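Local structure of serine-rich secreted cell wall anchored (LPXTG-motif ) protein (Lactobacillus reuteri ATCC 53608, 5NXK) at residues Ser85-Val90 / Glu148-Arg153; Thr154-Lys159 / Thr219-Lys224; Lys159-Tyr164 / Asp187-Thr192. The protein is a secreted, cell-wall-anchored serine-rich repeat adhesin with a beta-solenoid region that probably helps the bacterium adhere to host surfaces in the gut. All blocks are in the same frame, centred on the assembly; numbering follows the deposited sequence.

Contact 1 of 3, residues Ser85-Val90 / Glu148-Arg153; sequences SKYGFV and EAFSHR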
loop_
_atom_site.group_PDB
_atom_site.type_symbol
_atom_site.label_atom_id
_atom_site.label_comp_id
_atom_site.label_asym_id
_atom_site.label_seq_id
_atom_site.Cartn_x
_atom_site.Cartn_y
_atom_site.Cartn_z
ATOM N N SER A 85 -7.573 4.604 -11.681
ATOM C CA SER A 85 -6.529 3.820 -12.327
ATOM C C SER A 85 -6.207 2.542 -11.578
ATOM O O SER A 85 -6.077 2.540 -10.353
ATOM C CB SER A 85 -5.251 4.640 -12.465
ATOM O OG SER A 85 -4.236 3.860 -13.076
ATOM N N LYS A 86 -6.039 1.456 -12.329
ATOM C CA LYS A 86 -5.587 0.218 -11.725
ATOM C C LYS A 86 -4.142 0.353 -11.246
ATOM O O LYS A 86 -3.658 -0.495 -10.496
ATOM C CB LYS A 86 -5.767 -0.953 -12.699
ATOM C CG LYS A 86 -4.811 -0.998 -13.887
ATOM C CD LYS A 86 -5.101 -2.259 -14.697
ATOM C CE LYS A 86 -6.326 -2.045 -15.583
ATOM N NZ LYS A 86 -6.536 -3.118 -16.593
ATOM N N TYR A 87 -3.465 1.431 -11.659
ATOM C CA TYR A 87 -2.083 1.682 -11.221
ATOM C C TYR A 87 -1.979 2.692 -10.073
ATOM O O TYR A 87 -0.910 3.237 -9.818
ATOM C CB TYR A 87 -1.209 2.127 -12.408
ATOM C CG TYR A 87 -1.123 1.036 -13.453
ATOM C CD1 TYR A 87 -0.506 -0.166 -13.149
ATOM C CD2 TYR A 87 -1.711 1.178 -14.712
ATOM C CE1 TYR A 87 -0.434 -1.191 -14.072
ATOM C CE2 TYR A 87 -1.651 0.152 -15.644
ATOM C CZ TYR A 87 -1.011 -1.029 -15.316
ATOM O OH TYR A 87 -0.927 -2.067 -16.212
ATOM N N GLY A 88 -3.089 2.907 -9.371
ATOM C CA GLY A 88 -3.067 3.631 -8.109
ATOM C C GLY A 88 -3.104 5.134 -8.252
ATOM O O GLY A 88 -2.933 5.656 -9.359
ATOM N N PHE A 89 -3.355 5.830 -7.142
ATOM C CA PHE A 89 -3.203 7.275 -7.116
ATOM C C PHE A 89 -1.757 7.606 -7.350
ATOM O O PHE A 89 -1.436 8.495 -8.141
ATOM C CB PHE A 89 -3.657 7.897 -5.794
ATOM C CG PHE A 89 -3.609 9.406 -5.808
ATOM C CD1 PHE A 89 -4.637 10.143 -6.403
ATOM C CD2 PHE A 89 -2.536 10.090 -5.257
ATOM C CE1 PHE A 89 -4.588 11.542 -6.441
ATOM C CE2 PHE A 89 -2.482 11.485 -5.287
ATOM C CZ PHE A 89 -3.506 12.211 -5.878
ATOM N N VAL A 90 -0.881 6.905 -6.634
ATOM C CA VAL A 90 0.543 6.951 -6.943
ATOM C C VAL A 90 1.009 5.630 -7.544
ATOM O O VAL A 90 0.725 4.527 -7.033
ATOM C CB VAL A 90 1.421 7.259 -5.725
ATOM C CG1 VAL A 90 2.855 7.525 -6.196
ATOM C CG2 VAL A 90 0.881 8.468 -4.973
ATOM N N GLU A 148 -10.858 0.745 -11.509
ATOM C CA GLU A 148 -10.294 -0.507 -11.990
ATOM C C GLU A 148 -9.297 -1.007 -10.955
ATOM O O GLU A 148 -8.718 -0.226 -10.196
ATOM C CB GLU A 148 -9.599 -0.344 -13.347
ATOM C CG GLU A 148 -10.484 0.127 -14.482
ATOM C CD GLU A 148 -9.676 0.453 -15.731
ATOM O OE1 GLU A 148 -9.369 -0.483 -16.502
ATOM O OE2 GLU A 148 -9.335 1.640 -15.933
ATOM N N ALA A 149 -9.057 -2.306 -10.955
ATOM C CA ALA A 149 -8.169 -2.877 -9.962
ATOM C C ALA A 149 -7.076 -3.626 -10.682
ATOM O O ALA A 149 -7.343 -4.294 -11.689
ATOM C CB ALA A 149 -8.928 -3.801 -9.027
ATOM N N PHE A 150 -5.849 -3.506 -10.180
ATOM C CA PHE A 150 -4.745 -4.279 -10.718
ATOM C C PHE A 150 -4.918 -5.749 -10.384
ATOM O O PHE A 150 -5.240 -6.104 -9.256
ATOM C CB PHE A 150 -3.402 -3.780 -10.178
ATOM C CG PHE A 150 -2.240 -4.612 -10.626
ATOM C CD1 PHE A 150 -1.803 -4.554 -11.938
ATOM C CD2 PHE A 150 -1.601 -5.478 -9.745
ATOM C CE1 PHE A 150 -0.737 -5.338 -12.364
ATOM C CE2 PHE A 150 -0.531 -6.258 -10.161
ATOM C CZ PHE A 150 -0.100 -6.189 -11.477
ATOM N N SER A 151 -4.707 -6.595 -11.383
ATOM C CA SER A 151 -4.833 -8.038 -11.241
ATOM C C SER A 151 -3.524 -8.724 -11.626
ATOM O O SER A 151 -2.832 -8.280 -12.544
ATOM C CB SER A 151 -5.979 -8.559 -12.111
ATOM O OG SER A 151 -6.080 -9.967 -11.990
ATOM N N HIS A 152 -3.192 -9.809 -10.940
ATOM C CA HIS A 152 -1.944 -10.507 -11.212
ATOM C C HIS A 152 -2.106 -11.995 -10.932
ATOM O O HIS A 152 -2.886 -12.392 -10.058
ATOM C CB HIS A 152 -0.809 -9.878 -10.392
ATOM C CG HIS A 152 0.548 -10.425 -10.708
ATOM N ND1 HIS A 152 1.219 -10.127 -11.875
ATOM C CD2 HIS A 152 1.392 -11.190 -9.976
ATOM C CE1 HIS A 152 2.398 -10.724 -11.866
ATOM N NE2 HIS A 152 2.529 -11.371 -10.723
ATOM N N ARG A 153 -1.392 -12.822 -11.688
ATOM C CA ARG A 153 -1.536 -14.268 -11.561
ATOM C C ARG A 153 -0.981 -14.802 -10.236
ATOM O O ARG A 153 -0.035 -14.247 -9.684
ATOM C CB ARG A 153 -0.834 -14.975 -12.725
ATOM C CG ARG A 153 -1.281 -16.419 -12.926
ATOM C CD ARG A 153 -0.271 -17.225 -13.744
ATOM N NE ARG A 153 -0.567 -18.654 -13.675
ATOM C CZ ARG A 153 -0.150 -19.467 -12.707
ATOM N NH1 ARG A 153 0.626 -19.012 -11.728
ATOM N NH2 ARG A 153 -0.486 -20.749 -12.736
HETATM O O HOH W 1 -6.447 1.687 -15.182
#

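Contact 2 of 3, residues Thr154-Lys159 / Thr219-Lys224; sequences TPDGDK and TEYNIK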
loop_
_atom_site.group_PDB
_atom_site.type_symbol
_atom_site.label_atom_id
_atom_site.label_comp_id
_atom_site.label_asym_id
_atom_site.label_seq_id
_atom_site.Cartn_x
_atom_site.Cartn_y
_atom_site.Cartn_z
ATOM N N THR A 154 -1.604 -15.864 -9.727
ATOM C CA THR A 154 -1.086 -16.631 -8.599
ATOM C C THR A 154 -1.352 -18.106 -8.895
ATOM O O THR A 154 -2.138 -18.418 -9.792
ATOM C CB THR A 154 -1.760 -16.258 -7.262
ATOM O OG1 THR A 154 -3.046 -16.891 -7.194
ATOM C CG2 THR A 154 -1.896 -14.746 -7.090
ATOM N N PRO A 155 -0.720 -19.023 -8.137
ATOM C CA PRO A 155 -1.057 -20.438 -8.332
ATOM C C PRO A 155 -2.531 -20.777 -8.077
ATOM O O PRO A 155 -2.968 -21.856 -8.472
ATOM C CB PRO A 155 -0.163 -21.155 -7.312
ATOM C CG PRO A 155 0.979 -20.217 -7.097
ATOM C CD PRO A 155 0.387 -18.850 -7.176
ATOM N N ASP A 156 -3.276 -19.887 -7.427
ATOM C CA ASP A 156 -4.704 -20.107 -7.212
ATOM C C ASP A 156 -5.572 -19.198 -8.072
ATOM O O ASP A 156 -6.682 -18.836 -7.677
ATOM C CB ASP A 156 -5.065 -19.912 -5.738
ATOM C CG ASP A 156 -4.428 -20.955 -4.836
ATOM O OD1 ASP A 156 -4.064 -22.042 -5.339
ATOM O OD2 ASP A 156 -4.306 -20.701 -3.618
ATOM N N GLY A 157 -5.062 -18.801 -9.231
ATOM C CA GLY A 157 -5.830 -17.950 -10.119
ATOM C C GLY A 157 -5.466 -16.489 -9.929
ATOM O O GLY A 157 -4.726 -16.150 -9.001
ATOM N N ASP A 158 -5.986 -15.636 -10.804
ATOM C CA ASP A 158 -5.689 -14.206 -10.778
ATOM C C ASP A 158 -6.301 -13.565 -9.556
ATOM O O ASP A 158 -7.436 -13.873 -9.201
ATOM C CB ASP A 158 -6.229 -13.503 -12.029
ATOM C CG ASP A 158 -5.469 -13.863 -13.293
ATOM O OD1 ASP A 158 -4.397 -14.499 -13.201
ATOM O OD2 ASP A 158 -5.946 -13.492 -14.386
ATOM N N LYS A 159 -5.563 -12.662 -8.920
ATOM C CA LYS A 159 -6.095 -11.947 -7.766
ATOM C C LYS A 159 -5.893 -10.459 -7.961
ATOM O O LYS A 159 -4.915 -10.038 -8.563
ATOM C CB LYS A 159 -5.414 -12.397 -6.459
ATOM C CG LYS A 159 -5.456 -13.895 -6.178
ATOM C CD LYS A 159 -6.869 -14.397 -5.894
ATOM C CE LYS A 159 -6.872 -15.918 -5.742
ATOM N NZ LYS A 159 -8.239 -16.476 -5.492
ATOM N N THR A 219 -12.471 -9.700 1.397
ATOM C CA THR A 219 -11.073 -9.965 1.078
ATOM C C THR A 219 -10.705 -11.437 1.242
ATOM O O THR A 219 -11.131 -12.081 2.195
ATOM C CB THR A 219 -10.190 -9.088 1.964
ATOM O OG1 THR A 219 -10.419 -7.714 1.626
ATOM C CG2 THR A 219 -8.726 -9.410 1.789
ATOM N N GLU A 220 -9.927 -11.978 0.307
ATOM C CA GLU A 220 -9.434 -13.349 0.458
ATOM C C GLU A 220 -8.192 -13.416 1.348
ATOM O O GLU A 220 -8.136 -14.237 2.252
ATOM C CB GLU A 220 -9.142 -13.967 -0.909
ATOM C CG GLU A 220 -10.381 -14.088 -1.782
ATOM C CD GLU A 220 -10.122 -14.842 -3.069
ATOM O OE1 GLU A 220 -10.513 -16.025 -3.151
ATOM O OE2 GLU A 220 -9.522 -14.260 -3.995
ATOM N N TYR A 221 -7.203 -12.558 1.097
ATOM C CA TYR A 221 -6.017 -12.482 1.962
ATOM C C TYR A 221 -5.799 -11.043 2.402
ATOM O O TYR A 221 -5.805 -10.146 1.566
ATOM C CB TYR A 221 -4.737 -12.943 1.262
ATOM C CG TYR A 221 -4.866 -14.019 0.228
ATOM C CD1 TYR A 221 -5.512 -15.211 0.503
ATOM C CD2 TYR A 221 -4.314 -13.843 -1.036
ATOM C CE1 TYR A 221 -5.616 -16.199 -0.455
ATOM C CE2 TYR A 221 -4.414 -14.820 -1.999
ATOM C CZ TYR A 221 -5.069 -15.996 -1.708
ATOM O OH TYR A 221 -5.166 -16.978 -2.671
ATOM N N ASN A 222 -5.594 -10.804 3.696
ATOM C CA ASN A 222 -5.281 -9.443 4.133
ATOM C C ASN A 222 -3.895 -9.012 3.631
ATOM O O ASN A 222 -3.725 -7.933 3.070
ATOM C CB ASN A 222 -5.334 -9.325 5.656
ATOM C CG ASN A 222 -6.725 -9.582 6.216
ATOM O OD1 ASN A 222 -6.919 -10.522 6.973
ATOM N ND2 ASN A 222 -7.695 -8.747 5.838
ATOM N N ILE A 223 -2.905 -9.861 3.865
ATOM C CA ILE A 223 -1.530 -9.555 3.500
ATOM C C ILE A 223 -0.930 -10.722 2.728
ATOM O O ILE A 223 -0.915 -11.853 3.196
ATOM C CB ILE A 223 -0.653 -9.256 4.731
ATOM C CG1 ILE A 223 -1.225 -8.091 5.548
ATOM C CG2 ILE A 223 0.788 -8.940 4.309
ATOM C CD1 ILE A 223 -0.451 -7.843 6.862
ATOM N N LYS A 224 -0.471 -10.445 1.519
ATOM C CA LYS A 224 0.203 -11.458 0.744
ATOM C C LYS A 224 1.640 -11.013 0.525
ATOM O O LYS A 224 1.894 -9.941 -0.031
ATOM C CB LYS A 224 -0.508 -11.720 -0.591
ATOM C CG LYS A 224 0.056 -12.943 -1.281
ATOM C CD LYS A 224 -0.555 -13.254 -2.637
ATOM C CE LYS A 224 0.014 -14.583 -3.130
ATOM N NZ LYS A 224 -1.029 -15.506 -3.611
HETATM O O HOH W 2 -2.932 -17.001 -4.276
HETATM O O HOH W 3 -6.873 -19.199 -2.272
#

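Contact 3 of 3, residues Lys159-Tyr164 / Asp187-Thr192; sequences KTTALY and DMWLLT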
loop_
_atom_site.group_PDB
_atom_site.type_symbol
_atom_site.label_atom_id
_atom_site.label_comp_id
_atom_site.label_asym_id
_atom_site.label_seq_id
_atom_site.Cartn_x
_atom_site.Cartn_y
_atom_site.Cartn_z
ATOM N N LYS A 159 -5.563 -12.662 -8.920
ATOM C CA LYS A 159 -6.095 -11.947 -7.766
ATOM C C LYS A 159 -5.893 -10.459 -7.961
ATOM O O LYS A 159 -4.915 -10.038 -8.563
ATOM C CB LYS A 159 -5.414 -12.397 -6.459
ATOM C CG LYS A 159 -5.456 -13.895 -6.178
ATOM C CD LYS A 159 -6.869 -14.397 -5.894
ATOM C CE LYS A 159 -6.872 -15.918 -5.742
ATOM N NZ LYS A 159 -8.239 -16.476 -5.492
ATOM N N THR A 160 -6.822 -9.666 -7.437
ATOM C CA THR A 160 -6.707 -8.214 -7.452
ATOM C C THR A 160 -6.293 -7.758 -6.069
ATOM O O THR A 160 -6.450 -8.502 -5.097
ATOM C CB THR A 160 -8.021 -7.538 -7.828
ATOM O OG1 THR A 160 -9.057 -7.992 -6.943
ATOM C CG2 THR A 160 -8.398 -7.863 -9.269
ATOM N N THR A 161 -5.769 -6.543 -5.969
ATOM C CA THR A 161 -5.310 -6.058 -4.682
ATOM C C THR A 161 -5.526 -4.564 -4.514
ATOM O O THR A 161 -5.512 -3.827 -5.489
ATOM C CB THR A 161 -3.799 -6.381 -4.476
ATOM O OG1 THR A 161 -3.395 -5.976 -3.165
ATOM C CG2 THR A 161 -2.936 -5.664 -5.529
ATOM N N ALA A 162 -5.712 -4.127 -3.270
ATOM C CA ALA A 162 -5.854 -2.700 -2.953
ATOM C C ALA A 162 -4.518 -1.968 -2.954
ATOM O O ALA A 162 -4.453 -0.787 -3.273
ATOM C CB ALA A 162 -6.527 -2.530 -1.612
ATOM N N LEU A 163 -3.456 -2.670 -2.564
ATOM C CA LEU A 163 -2.128 -2.063 -2.463
ATOM C C LEU A 163 -1.097 -3.026 -3.042
ATOM O O LEU A 163 -0.959 -4.156 -2.566
ATOM C CB LEU A 163 -1.781 -1.733 -1.005
ATOM C CG LEU A 163 -2.618 -0.680 -0.275
ATOM C CD1 LEU A 163 -2.279 -0.650 1.214
ATOM C CD2 LEU A 163 -2.428 0.718 -0.880
ATOM N N TYR A 164 -0.367 -2.580 -4.062
ATOM C CA TYR A 164 0.639 -3.431 -4.693
ATOM C C TYR A 164 1.975 -2.713 -4.568
ATOM O O TYR A 164 2.437 -2.041 -5.494
ATOM C CB TYR A 164 0.269 -3.701 -6.151
ATOM C CG TYR A 164 1.042 -4.786 -6.854
ATOM C CD1 TYR A 164 0.861 -6.126 -6.511
ATOM C CD2 TYR A 164 1.927 -4.481 -7.897
ATOM C CE1 TYR A 164 1.542 -7.127 -7.165
ATOM C CE2 TYR A 164 2.616 -5.490 -8.572
ATOM C CZ TYR A 164 2.415 -6.807 -8.198
ATOM O OH TYR A 164 3.076 -7.830 -8.837
ATOM N N ASP A 187 -5.808 -7.131 0.495
ATOM C CA ASP A 187 -5.655 -5.784 1.059
ATOM C C ASP A 187 -4.249 -5.225 0.801
ATOM O O ASP A 187 -4.099 -4.078 0.384
ATOM C CB ASP A 187 -5.940 -5.765 2.565
ATOM C CG ASP A 187 -7.384 -6.159 2.917
ATOM O OD1 ASP A 187 -8.284 -6.076 2.049
ATOM O OD2 ASP A 187 -7.617 -6.546 4.086
ATOM N N MET A 188 -3.222 -6.035 1.055
ATOM C CA MET A 188 -1.830 -5.612 0.835
ATOM C C MET A 188 -1.081 -6.718 0.121
ATOM O O MET A 188 -0.948 -7.813 0.659
ATOM C CB MET A 188 -1.118 -5.306 2.150
ATOM C CG MET A 188 -1.658 -4.120 2.931
ATOM S SD MET A 188 -0.786 -3.982 4.519
ATOM C CE MET A 188 -1.475 -2.452 5.147
ATOM N N TRP A 189 -0.585 -6.440 -1.078
ATOM C CA TRP A 189 0.180 -7.425 -1.816
ATOM C C TRP A 189 1.574 -6.870 -2.053
ATOM O O TRP A 189 1.745 -5.914 -2.805
ATOM C CB TRP A 189 -0.488 -7.765 -3.158
ATOM C CG TRP A 189 0.077 -8.985 -3.823
ATOM C CD1 TRP A 189 1.152 -9.719 -3.415
ATOM C CD2 TRP A 189 -0.432 -9.643 -4.996
ATOM N NE1 TRP A 189 1.350 -10.778 -4.259
ATOM C CE2 TRP A 189 0.392 -10.758 -5.235
ATOM C CE3 TRP A 189 -1.500 -9.391 -5.867
ATOM C CZ2 TRP A 189 0.182 -11.624 -6.312
ATOM C CZ3 TRP A 189 -1.708 -10.255 -6.929
ATOM C CH2 TRP A 189 -0.873 -11.357 -7.143
ATOM N N LEU A 190 2.563 -7.476 -1.405
ATOM C CA LEU A 190 3.947 -7.052 -1.539
ATOM C C LEU A 190 4.693 -8.174 -2.236
ATOM O O LEU A 190 4.817 -9.278 -1.703
ATOM C CB LEU A 190 4.581 -6.733 -0.185
ATOM C CG LEU A 190 3.955 -5.615 0.665
ATOM C CD1 LEU A 190 2.783 -6.122 1.508
ATOM C CD2 LEU A 190 5.008 -4.926 1.542
ATOM N N LEU A 191 5.162 -7.883 -3.442
ATOM C CA LEU A 191 5.792 -8.878 -4.302
ATOM C C LEU A 191 7.112 -8.330 -4.847
ATOM O O LEU A 191 7.198 -7.155 -5.201
ATOM C CB LEU A 191 4.845 -9.251 -5.460
ATOM C CG LEU A 191 5.266 -10.292 -6.509
ATOM C CD1 LEU A 191 4.045 -11.108 -6.983
ATOM C CD2 LEU A 191 5.981 -9.630 -7.710
ATOM N N THR A 192 8.138 -9.168 -4.912
ATOM C CA THR A 192 9.328 -8.796 -5.671
ATOM C C THR A 192 9.502 -9.795 -6.802
ATOM O O THR A 192 9.169 -10.963 -6.672
ATOM C CB THR A 192 10.607 -8.759 -4.800
ATOM O OG1 THR A 192 10.978 -10.099 -4.433
ATOM C CG2 THR A 192 10.369 -7.950 -3.522
#

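Contact 1 of 3, residues Ser85-Val90 / Glu148-Arg153
Two loops meet here near the protein surface, with no hydrogen bond running directly between them. The turn Ser85-Gly88 is type I, closed by Gly88 N to Ser85 O. Within it lies an ST turn: Ser85 OG accepts from Tyr87 N at 2.9 Å, and is also hydrogen-bonded to Ser57 O. Ser85 thus fixes the loop from within, and Lys86 at its apex faces 148-153.

The polar part lies at one margin. Lys86 CG sits in the crowded position between the backbone N and the carbonyl carbon (chi1 72°), and the chain bends at chi3, which carries its end obliquely across Glu148. The salt bridge is long, 3.9 Å from Lys86 NZ to Glu148 OE1, and Lys86 CE lies nearer that oxygen than the amine does. The other carboxylate oxygen works through water, which accepts from Lys86 N at 2.9 Å and donates weakly to Glu148 OE2. Closer to the backbone, a CA-H...O contact joins Lys86 CA to Glu148 O over 3.5 Å.

Packing takes over further along. Lys86 CB rests against the peptide between Ala149 and Phe150, 3.6 Å from Ala149 C. Phe150 CB closes on Lys86 O at 3.3 Å, burying a carbonyl oxygen that has no hydrogen-bonding partner in the model. The rings of Tyr87 and Phe150 only brush, CE1 of the tyrosine lying 4.2 Å from CD1 of the phenylalanine, and Lys86 CG leans over the rim of one tyrosine face.

Trp114 makes edge-to-face contacts with both Tyr87 and Phe150, and Phe150 N is held by Thr111 OG1. The turn leads from strand 79-83 into strand 90-92, with Phe89 packing on strands 51-54, 79-83 and 97-102; the other segment runs into strand 151-152, which pairs antiparallel with strand 159-160.

Contact 2 of 3, residues Thr154-Lys159 / Thr219-Lys224
The backbones stay well apart, Lys159 CA and Glu220 CA being 9.0 Å from each other, so a type I turn at Thr154-Gly157 faces a chain that turns a corner at Asn222 and long side chains bridge the gap. Lys159, bent at chi2 (-67°) and extended beyond, crosses Glu220 at about a right angle. Its NZ makes a salt bridge with Glu220 OE2 at 3.0 Å, met from above the carboxylate plane, plus a weak bond to Glu220 OE1. Asp185 lies close to the same OE2, a like charge that Lys159 probably helps offset.

Tyr221 crosses Lys159 at about a right angle, its OH 3.7 Å from Lys159 CE. Two waters extend that hydroxyl, each 2.8 Å from Tyr221 OH; one donates to Thr154 OG1, the other, in the ring plane, to Asp156 OD2, whose stronger partner is Arg251. Thr154 OG1 also accepts from Asp156 N, an ST turn, and donates to Gly157 O at 2.6 Å. Lys224 NZ ends 3.7 Å from Thr154 CG2.

The turn joins strands 151-152 and 159-160 and rests against strand 186-191 through Thr154 on Trp189; strand 221-226 runs between 186-191 and 248-252.

Contact 3 of 3, residues Lys159-Tyr164 / Asp187-Thr192
Lys159 opens the segment with its carbonyl: O sits at the edge of the Trp189 indole, 3.6 Å from CZ3, while the amine leads off to Glu220. At Thr161 the hydroxyl is anti to the backbone N (chi1 -176°), which lays OG1 3.4 Å from Trp189 CB and brings CG2 to the edge of the indole. Ala162 sets its methyl 3.5 Å from Asp187 O. Leu163 supplies the central bond: its O accepts from Trp189 N at 2.8 Å, nearly along the C=O axis and with 166° at the hydrogen. Its side chain lies alongside Met188, pointing the same way, CD1 against CG. Tyr164 closes the walk, CG anti to the backbone N, as in Trp189. The tyrosine edge comes over the indole face, a T-shaped pair with its plane at 84° to the five-membered ring and CE1 3.9 Å from Trp189 CD2. Beyond it the phenol OH reaches Leu191 CD2 at 3.6 Å. The indole is tethered at its other end by Trp189 NE1 to Asp226.

Short strand 163-164 running alongside 186-191, one turn of chain later, with like-directed side chains stacked from turn to turn, is the arrangement of a right-handed parallel beta-solenoid, as in pectate lyase-like folds.

Overall arrangement
The three contacts follow one excursion from the solenoid and its return. Contact 1 holds the outgoing arm, contact 2 the turn at its tip, and contact 3 the point where the chain rejoins the stacked coils. Contact 1 lies in series with the others, its centre about 14 Å from that of contact 2 and 9 Å from that of contact 3; a probable hydrogen bond, His152 O to Lys159 N at 2.9 Å, ties the two arms. Contacts 2 and 3 are about 8 Å apart between centres and share Lys159, and strands 186-191 and 221-226 are neighbours in one sheet. Trp189 lies where they meet, touching His152, Thr154 and Tyr164.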